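Local coordinates for protein sulfide-quinone reductase (Aquifex aeolicus, PDB 3HYW) that oxidises hydrogen sulfide and passes the electrons through bound FAD to a quinone, building polysulfur chains on its active-site cysteines at the membrane, at residues E79-D82 with T87-T90; R369-M374 with I409-H414. All blocks are in the same frame, centred on the assembly; numbering follows the deposited sequence.

Overall arrangement
The two contacts sit on opposite sides of the chain's centre, 41 Å apart between centres and about 28 Å between nearest atoms, and they illustrate two ways of joining segments. Interaction 1 is a continuous backbone ladder within one hairpin of the nucleotide-binding part; the E79 side chain lies about 7 Å from bound FAD. Interaction 2 joins a strand to a helix end 35 residues further on through side chains, one water and a detergent molecule. It lies close to the quinone site: the L411 side chain is about 6 Å from decylubiquinone and about 3 Å from that of I346, a quinone-binding residue. FAD and the quinone thus lie near one contact each.

Interaction 1: E79-D82 with T87-T90; sequences ESID and TVTT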
# COMPACT_ATOMS: atom_id res chain seq x y z
N GLU A 79 -14.90 -34.83 -33.05
CA GLU A 79 -13.64 -34.81 -33.80
C GLU A 79 -13.57 -33.66 -34.80
O GLU A 79 -12.55 -32.97 -34.88
CB GLU A 79 -13.45 -36.16 -34.52
CG GLU A 79 -12.17 -36.29 -35.33
CD GLU A 79 -12.06 -37.64 -36.02
OE1 GLU A 79 -12.77 -37.87 -37.03
OE2 GLU A 79 -11.25 -38.47 -35.55
N SER A 80 -14.64 -33.45 -35.55
CA SER A 80 -14.68 -32.34 -36.50
C SER A 80 -16.06 -31.73 -36.65
O SER A 80 -17.07 -32.32 -36.27
CB SER A 80 -14.09 -32.75 -37.86
OG SER A 80 -14.90 -33.68 -38.53
N ILE A 81 -16.08 -30.52 -37.21
CA ILE A 81 -17.30 -29.79 -37.49
C ILE A 81 -17.25 -29.35 -38.95
O ILE A 81 -16.27 -28.73 -39.39
CB ILE A 81 -17.44 -28.53 -36.59
CG1 ILE A 81 -17.52 -28.91 -35.11
CG2 ILE A 81 -18.64 -27.68 -37.01
CD1 ILE A 81 -17.23 -27.77 -34.15
N ASP A 82 -18.29 -29.68 -39.71
CA ASP A 82 -18.47 -29.14 -41.05
C ASP A 82 -19.62 -28.13 -40.99
O ASP A 82 -20.79 -28.52 -40.99
CB ASP A 82 -18.74 -30.25 -42.08
CG ASP A 82 -18.85 -29.72 -43.51
OD1 ASP A 82 -19.06 -28.51 -43.70
OD2 ASP A 82 -18.74 -30.54 -44.46
N THR A 87 -22.84 -30.29 -39.81
CA THR A 87 -22.60 -31.59 -39.21
C THR A 87 -21.46 -31.59 -38.20
O THR A 87 -20.54 -30.77 -38.27
CB THR A 87 -22.29 -32.67 -40.25
OG1 THR A 87 -21.14 -32.27 -41.01
CG2 THR A 87 -23.48 -32.91 -41.18
N VAL A 88 -21.54 -32.53 -37.26
CA VAL A 88 -20.45 -32.84 -36.34
C VAL A 88 -20.12 -34.32 -36.52
O VAL A 88 -21.02 -35.16 -36.64
CB VAL A 88 -20.84 -32.55 -34.86
CG1 VAL A 88 -19.66 -32.79 -33.92
CG2 VAL A 88 -21.35 -31.13 -34.71
N THR A 89 -18.82 -34.63 -36.54
CA THR A 89 -18.38 -36.01 -36.62
C THR A 89 -17.62 -36.38 -35.35
O THR A 89 -16.76 -35.63 -34.90
CB THR A 89 -17.48 -36.26 -37.85
OG1 THR A 89 -18.04 -35.58 -38.99
CG2 THR A 89 -17.35 -37.75 -38.15
N THR A 90 -17.96 -37.52 -34.77
CA THR A 90 -17.30 -38.00 -33.56
C THR A 90 -16.06 -38.83 -33.90
O THR A 90 -15.83 -39.17 -35.06
CB THR A 90 -18.26 -38.80 -32.64
OG1 THR A 90 -18.71 -39.97 -33.34
CG2 THR A 90 -19.46 -37.96 -32.23
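A beta hairpin with a classic bulge pairs strand 79-82 with strand 87-90, their axes running antiparallel at 167°. The bulge is at the E79 end, where E79 and S80 both face T89. Two amides converge on one acceptor: E79 N reaches T89 O at 2.7 Å, lying in the carbonyl plane, while S80 N binds the same T89 O at 3.1 Å, slightly tilted from it. Beyond the bulge the ladder is regular, with T89 N donating to S80 O at 2.9 Å in a nearly straight bond, and D82 and T87 exchanging a reciprocal pair of backbone bonds. These strands begin a small three-stranded antiparallel sheet, whose third strand, 95-97, bonds to V88 on the far edge of 87-90. I81 and V88 form the non-hydrogen-bonded pair and project from one face, meeting loosely through I81 CG1 and V88 CG2 at 4.4 Å; both pack on I8 and L101 of the neighbouring parallel sheet. On the other face T87 OG1 lies 3.3 Å from D82 CB; chi1 of 58° sets this oxygen between its own backbone N and carbonyl carbon, pointing across to the neighbouring strand. The D82 carboxylate instead turns back into the hairpin turn, where OD1 accepts from A85 N. S80 OG lies beside T89 OG1, whose hydrogen bond is with K95 NZ.

Interaction 2: R369-M374 with I409-H414; sequences RVITKM and IFLKVH. With LMT (dodecyl-beta-D-maltoside), chain I.
R369 opens the contact by laying its guanidinium against the side chain of K412, the two chains crossing at about a right angle. K412 CD sits over one guanidinium face, 3.7 Å from R369 NH2 and offset toward the rim. A bend at chi3 (51°) turns the arginine's end toward this aliphatic chain. R369 NE and K412 NZ come within 4.6 Å of each other without touching, and a sulfate ion bound beside the arginine probably offsets part of the positive charge gathered here. In the guanidinium plane a water accepts from R369 NH1 at 2.7 Å and donates to L411 O at 2.8 Å, bridging the strand to the end of helix 401-411. Just past that end K412 takes a positive phi of 58°, and the chain leaves the helix.

Two residues along, I371 supplies the direct apolar contact: its CD1 meets L411 CD2 at 3.6 Å. Strand 369-375 is an outer strand, within this chain, of a three-stranded antiparallel sheet, and F359 on the adjoining strand 355-361 touches R369, I371 and L411, so the helix end packs across both strands. L411 also touches I346, a residue of the quinone site.

K373 extends fully beyond CG and donates from NZ to O5', the ring oxygen of the glucose unit that carries the alkyl chain of dodecyl-beta-D-maltoside, at 2.9 Å. An alanine here is likely to leave that O5' without its ammonium donor and the sugar freer to shift. From the sugar the alkyl chain runs to the helix end, passing L411 CD1 with its C6 at 3.8 Å and placing C10 over one face of the F410 ring. In this monotopic membrane protein, the detergent tail is consistent with a lipid-facing surface.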
# COMPACT_ATOMS: atom_id res chain seq x y z
N ARG A 369 -19.67 -1.44 -10.84
CA ARG A 369 -19.21 -1.62 -9.46
C ARG A 369 -18.34 -2.85 -9.25
O ARG A 369 -18.31 -3.77 -10.08
CB ARG A 369 -20.40 -1.64 -8.48
CG ARG A 369 -21.30 -2.87 -8.57
CD ARG A 369 -22.42 -2.82 -7.52
NE ARG A 369 -23.14 -1.55 -7.54
CZ ARG A 369 -24.10 -1.22 -8.41
NH1 ARG A 369 -24.48 -2.08 -9.36
NH2 ARG A 369 -24.67 -0.03 -8.34
N VAL A 370 -17.61 -2.82 -8.14
CA VAL A 370 -16.87 -3.98 -7.66
C VAL A 370 -17.10 -4.15 -6.17
O VAL A 370 -17.46 -3.20 -5.47
CB VAL A 370 -15.33 -3.87 -7.93
CG1 VAL A 370 -15.02 -3.82 -9.42
CG2 VAL A 370 -14.72 -2.67 -7.20
N ILE A 371 -16.92 -5.38 -5.68
CA ILE A 371 -16.85 -5.65 -4.24
C ILE A 371 -15.64 -6.54 -3.98
O ILE A 371 -15.46 -7.55 -4.65
CB ILE A 371 -18.14 -6.33 -3.70
CG1 ILE A 371 -19.36 -5.44 -3.94
CG2 ILE A 371 -17.99 -6.64 -2.20
CD1 ILE A 371 -20.70 -6.10 -3.63
N THR A 372 -14.81 -6.14 -3.02
CA THR A 372 -13.65 -6.93 -2.62
C THR A 372 -13.65 -7.10 -1.12
O THR A 372 -13.50 -6.13 -0.36
CB THR A 372 -12.32 -6.29 -3.05
OG1 THR A 372 -12.24 -4.96 -2.52
CG2 THR A 372 -12.24 -6.23 -4.53
N LYS A 373 -13.85 -8.34 -0.69
CA LYS A 373 -14.01 -8.65 0.73
C LYS A 373 -13.30 -9.95 1.04
O LYS A 373 -12.98 -10.73 0.15
CB LYS A 373 -15.50 -8.74 1.10
CG LYS A 373 -16.18 -7.38 1.20
CD LYS A 373 -17.63 -7.48 1.60
CE LYS A 373 -18.22 -6.09 1.84
NZ LYS A 373 -19.67 -6.13 2.17
N MET A 374 -13.06 -10.16 2.33
CA MET A 374 -12.38 -11.36 2.78
C MET A 374 -12.88 -11.70 4.18
O MET A 374 -13.10 -10.81 4.99
CB MET A 374 -10.87 -11.13 2.79
CG MET A 374 -10.06 -12.36 3.10
SD MET A 374 -8.44 -11.91 3.67
CE MET A 374 -8.21 -13.19 4.91
N ILE A 409 -31.43 -8.80 -6.06
CA ILE A 409 -31.62 -8.20 -4.73
C ILE A 409 -30.28 -7.86 -4.05
O ILE A 409 -30.12 -6.76 -3.52
CB ILE A 409 -32.48 -9.10 -3.78
CG1 ILE A 409 -33.84 -9.42 -4.41
CG2 ILE A 409 -32.72 -8.40 -2.45
CD1 ILE A 409 -34.63 -10.52 -3.69
N PHE A 410 -29.34 -8.80 -4.07
CA PHE A 410 -28.09 -8.66 -3.33
C PHE A 410 -26.97 -7.90 -4.05
O PHE A 410 -26.20 -7.18 -3.42
CB PHE A 410 -27.58 -10.03 -2.87
CG PHE A 410 -28.28 -10.55 -1.65
CD1 PHE A 410 -27.88 -10.14 -0.38
CD2 PHE A 410 -29.36 -11.42 -1.76
CE1 PHE A 410 -28.53 -10.60 0.76
CE2 PHE A 410 -30.02 -11.89 -0.63
CZ PHE A 410 -29.61 -11.48 0.63
N LEU A 411 -26.87 -8.07 -5.37
CA LEU A 411 -25.77 -7.49 -6.15
C LEU A 411 -26.20 -6.63 -7.34
O LEU A 411 -25.34 -6.18 -8.11
CB LEU A 411 -24.83 -8.59 -6.63
CG LEU A 411 -24.08 -9.41 -5.59
CD1 LEU A 411 -23.53 -10.63 -6.24
CD2 LEU A 411 -22.96 -8.61 -4.95
N LYS A 412 -27.50 -6.42 -7.50
CA LYS A 412 -28.05 -5.60 -8.59
C LYS A 412 -27.66 -6.11 -9.98
O LYS A 412 -27.55 -5.33 -10.93
CB LYS A 412 -27.65 -4.13 -8.43
CG LYS A 412 -28.12 -3.46 -7.15
CD LYS A 412 -27.48 -2.08 -7.00
CE LYS A 412 -27.62 -1.54 -5.59
NZ LYS A 412 -26.69 -2.22 -4.63
N VAL A 413 -27.48 -7.43 -10.11
CA VAL A 413 -27.08 -8.04 -11.38
C VAL A 413 -28.29 -8.49 -12.22
O VAL A 413 -29.25 -9.07 -11.70
CB VAL A 413 -26.02 -9.18 -11.20
CG1 VAL A 413 -26.17 -9.88 -9.87
CG2 VAL A 413 -26.04 -10.20 -12.35
N HIS A 414 -28.23 -8.16 -13.51
CA HIS A 414 -29.13 -8.70 -14.51
C HIS A 414 -28.22 -9.48 -15.45
O HIS A 414 -27.25 -8.92 -15.98
CB HIS A 414 -29.86 -7.58 -15.27
CG HIS A 414 -30.75 -6.74 -14.40
ND1 HIS A 414 -30.27 -5.72 -13.61
CD2 HIS A 414 -32.09 -6.77 -14.21
CE1 HIS A 414 -31.28 -5.15 -12.97
NE2 HIS A 414 -32.39 -5.77 -13.31
C1B LMT I . -18.59 -10.39 7.64
C2B LMT I . -19.05 -11.34 8.76
C3B LMT I . -19.30 -10.60 10.07
C4B LMT I . -18.09 -9.76 10.44
C5B LMT I . -17.78 -8.79 9.30
C6B LMT I . -16.58 -7.88 9.60
O1B LMT I . -19.68 -9.63 7.11
O2B LMT I . -20.23 -12.05 8.36
O3B LMT I . -19.59 -11.54 11.11
O4' LMT I . -18.35 -9.06 11.67
O5B LMT I . -17.52 -9.52 8.09
O6B LMT I . -15.37 -8.65 9.61
C1' LMT I . -21.22 -9.38 3.16
C2' LMT I . -21.30 -10.73 3.88
C3' LMT I . -21.12 -10.58 5.38
C4' LMT I . -19.84 -9.81 5.70
C5' LMT I . -19.88 -8.46 4.97
C6' LMT I . -18.63 -7.63 5.22
O1' LMT I . -21.18 -9.62 1.76
O2' LMT I . -22.55 -11.36 3.60
O3' LMT I . -21.08 -11.87 5.99
O5' LMT I . -20.02 -8.69 3.56
O6' LMT I . -19.00 -6.32 5.66
C1 LMT I . -21.76 -8.58 0.97
C2 LMT I . -22.94 -9.11 0.15
C3 LMT I . -22.52 -10.24 -0.80
C4 LMT I . -23.68 -10.63 -1.71
C5 LMT I . -23.67 -12.12 -2.02
C6 LMT I . -24.70 -12.46 -3.08
C7 LMT I . -24.99 -13.96 -3.13
C8 LMT I . -26.38 -14.28 -2.61
C9 LMT I . -26.34 -14.68 -1.13
C10 LMT I . -27.74 -14.75 -0.54
C11 LMT I . -28.12 -16.18 -0.18
C12 LMT I . -28.99 -16.21 1.05
O HOH W 1 -23.81 -4.68 -9.93